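PDB 5HYZ: SCARECROW-LIKE protein 7 from Oryza sativa Japonica Group, which probably acts as a GRAS-family transcription factor that binds DNA and takes part in plant development and abiotic stress resistance. Local coordinates for residues A[110-116]-A[195-200]. Numbering follows the deposited sequence.
Sequences KIHIVDF and FLVEPD
A very short salt bridge, K110 NZ to D200 OD2 at 2.5 Å, ties the start of a central parallel strand in the Rossmann-like part of the GRAS domain to the loop that leads into the neighbouring strand 202-208. Lysine suits this partly exposed strand start because its long chain, m at chi1 and t from chi2 to chi4, carries the charge to the carboxylate of D200 (chi1 p). A water also joins the two backbones, accepting from K110 N (3.2 Å) and donating to D200 O (2.9 Å). Residues 110-115 have beta backbone angles (phi -95 to -127, psi 105 to 138) and hold the predicted VHIID motif, here IHIVD. Residues 195-200 form an irregular loop running nearly the opposite way, 159° between end-to-end directions, with K110 facing D200, H112 facing V197 and V114 facing F195 (CA atoms 7.0, 7.6 and 8.0 Å apart). L196, at phi/psi 54/45, is left-handed. K110, H112 and V114 direct their CB atoms toward the loop, whereas I111 points away and packs on helix 122-132. H112, with chi1 t, fills the middle: both ring nitrogens are hydrogen-bonded, ND1 to E201 and NE2 to T145, so an imidazole can join loop and sheet within a buried layer. H112 CE1, at the ring edge, lies 3.1 Å from F195 O. F195, chi1 m, turns its ring toward V114 and F116; apolar, beta-branched V114, at home in a buried strand, touches it, V114 CG1 to F195 CE2 at 3.5 Å. F116 meets it obliquely, centroids 5.7 Å apart and planes at 50°, with F116 CZ 3.6 Å from F195 CZ.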
loop_
_atom_site.group_PDB
_atom_site.type_symbol
_atom_site.label_atom_id
_atom_site.label_comp_id
_atom_site.label_asym_id
_atom_site.label_seq_id
_atom_site.Cartn_x
_atom_site.Cartn_y
_atom_site.Cartn_z
ATOM N N LYS A 110 -16.524 18.209 16.676
ATOM C CA LYS A 110 -17.446 17.795 15.603
ATOM C C LYS A 110 -16.876 18.290 14.278
ATOM O O LYS A 110 -16.489 19.447 14.174
ATOM C CB LYS A 110 -18.844 18.400 15.815
ATOM C CG LYS A 110 -19.441 17.992 17.151
ATOM C CD LYS A 110 -20.883 18.488 17.172
ATOM C CE LYS A 110 -21.429 18.563 18.591
ATOM N NZ LYS A 110 -22.871 19.022 18.528
ATOM N N ILE A 111 -16.795 17.389 13.310
ATOM C CA ILE A 111 -16.139 17.691 12.060
ATOM C C ILE A 111 -17.065 17.369 10.901
ATOM O O ILE A 111 -17.756 16.320 10.889
ATOM C CB ILE A 111 -14.827 16.863 11.937
ATOM C CG1 ILE A 111 -13.799 17.385 13.006
ATOM C CG2 ILE A 111 -14.228 17.033 10.499
ATOM C CD1 ILE A 111 -12.547 16.508 13.146
ATOM N N HIS A 112 -17.089 18.252 9.907
ATOM C CA HIS A 112 -17.900 18.004 8.718
ATOM C C HIS A 112 -16.995 18.089 7.509
ATOM O O HIS A 112 -16.436 19.162 7.231
ATOM C CB HIS A 112 -19.018 19.050 8.641
ATOM C CG HIS A 112 -19.965 18.843 7.515
ATOM N ND1 HIS A 112 -21.012 19.710 7.291
ATOM C CD2 HIS A 112 -20.030 17.912 6.531
ATOM C CE1 HIS A 112 -21.703 19.298 6.237
ATOM N NE2 HIS A 112 -21.126 18.215 5.751
ATOM N N ILE A 113 -16.828 16.992 6.790
ATOM C CA ILE A 113 -15.999 16.964 5.563
ATOM C C ILE A 113 -16.885 17.165 4.319
ATOM O O ILE A 113 -17.879 16.468 4.176
ATOM C CB ILE A 113 -15.307 15.579 5.411
ATOM C CG1 ILE A 113 -14.453 15.236 6.643
ATOM C CG2 ILE A 113 -14.483 15.485 4.092
ATOM C CD1 ILE A 113 -13.369 16.272 6.927
ATOM N N VAL A 114 -16.530 18.093 3.446
ATOM C CA VAL A 114 -17.223 18.230 2.167
ATOM C C VAL A 114 -16.297 17.795 1.085
ATOM O O VAL A 114 -15.269 18.420 0.856
ATOM C CB VAL A 114 -17.719 19.693 1.948
ATOM C CG1 VAL A 114 -18.492 19.779 0.551
ATOM C CG2 VAL A 114 -18.634 20.057 3.096
ATOM N N ASP A 115 -16.617 16.697 0.418
ATOM C CA ASP A 115 -15.751 16.165 -0.632
ATOM C C ASP A 115 -16.315 16.466 -2.016
ATOM O O ASP A 115 -17.327 15.836 -2.434
ATOM C CB ASP A 115 -15.558 14.632 -0.462
ATOM C CG ASP A 115 -14.414 14.092 -1.318
ATOM O OD1 ASP A 115 -13.654 14.880 -1.929
ATOM O OD2 ASP A 115 -14.201 12.856 -1.358
ATOM N N PHE A 116 -15.706 17.438 -2.730
ATOM C CA PHE A 116 -16.087 17.712 -4.097
ATOM C C PHE A 116 -15.331 16.777 -5.003
ATOM O O PHE A 116 -14.118 16.945 -5.266
ATOM C CB PHE A 116 -15.799 19.172 -4.487
ATOM C CG PHE A 116 -16.778 20.138 -3.925
ATOM C CD1 PHE A 116 -18.010 20.392 -4.580
ATOM C CD2 PHE A 116 -16.461 20.839 -2.768
ATOM C CE1 PHE A 116 -18.880 21.317 -4.020
ATOM C CE2 PHE A 116 -17.286 21.761 -2.193
ATOM C CZ PHE A 116 -18.546 22.005 -2.843
ATOM N N PHE A 195 -25.548 22.179 1.855
ATOM C CA PHE A 195 -24.546 21.394 2.589
ATOM C C PHE A 195 -24.914 21.172 4.045
ATOM O O PHE A 195 -24.237 20.392 4.731
ATOM C CB PHE A 195 -23.182 22.110 2.437
ATOM C CG PHE A 195 -22.731 22.119 1.009
ATOM C CD1 PHE A 195 -23.209 23.068 0.086
ATOM C CD2 PHE A 195 -21.901 21.107 0.544
ATOM C CE1 PHE A 195 -22.786 23.006 -1.261
ATOM C CE2 PHE A 195 -21.509 21.027 -0.756
ATOM C CZ PHE A 195 -21.946 21.960 -1.688
ATOM N N LEU A 196 -25.972 21.855 4.529
ATOM C CA LEU A 196 -26.498 21.619 5.881
ATOM C C LEU A 196 -25.394 21.741 6.957
ATOM O O LEU A 196 -25.278 20.914 7.867
ATOM C CB LEU A 196 -27.186 20.241 5.951
ATOM C CG LEU A 196 -28.331 20.131 4.943
ATOM C CD1 LEU A 196 -28.770 18.653 4.861
ATOM C CD2 LEU A 196 -29.511 20.956 5.484
ATOM N N VAL A 197 -24.584 22.791 6.840
ATOM C CA VAL A 197 -23.508 23.031 7.812
ATOM C C VAL A 197 -24.114 23.564 9.091
ATOM O O VAL A 197 -25.178 24.176 9.085
ATOM C CB VAL A 197 -22.434 24.011 7.262
ATOM C CG1 VAL A 197 -21.738 23.397 6.035
ATOM C CG2 VAL A 197 -23.038 25.394 6.986
ATOM N N GLU A 198 -23.493 23.230 10.208
ATOM C CA GLU A 198 -23.985 23.623 11.539
ATOM C C GLU A 198 -22.940 24.449 12.254
ATOM O O GLU A 198 -21.716 24.263 12.057
ATOM C CB GLU A 198 -24.325 22.397 12.365
ATOM C CG GLU A 198 -25.380 21.592 11.660
ATOM C CD GLU A 198 -25.941 20.468 12.469
ATOM O OE1 GLU A 198 -25.186 19.803 13.233
ATOM O OE2 GLU A 198 -27.164 20.248 12.329
ATOM N N PRO A 199 -23.400 25.367 13.101
ATOM C CA PRO A 199 -22.459 26.315 13.701
ATOM C C PRO A 199 -21.457 25.643 14.667
ATOM O O PRO A 199 -20.368 26.183 14.869
ATOM C CB PRO A 199 -23.388 27.311 14.429
ATOM C CG PRO A 199 -24.604 26.516 14.758
ATOM C CD PRO A 199 -24.779 25.549 13.595
ATOM N N ASP A 200 -21.773 24.467 15.205
ATOM C CA ASP A 200 -20.853 23.878 16.182
ATOM C C ASP A 200 -19.850 22.862 15.600
ATOM O O ASP A 200 -19.274 22.075 16.349
ATOM C CB ASP A 200 -21.666 23.212 17.312
ATOM C CG ASP A 200 -22.591 22.078 16.805
ATOM O OD1 ASP A 200 -22.785 21.911 15.571
ATOM O OD2 ASP A 200 -23.121 21.323 17.648
HETATM O O HOH W 1 -16.579 21.349 17.194
#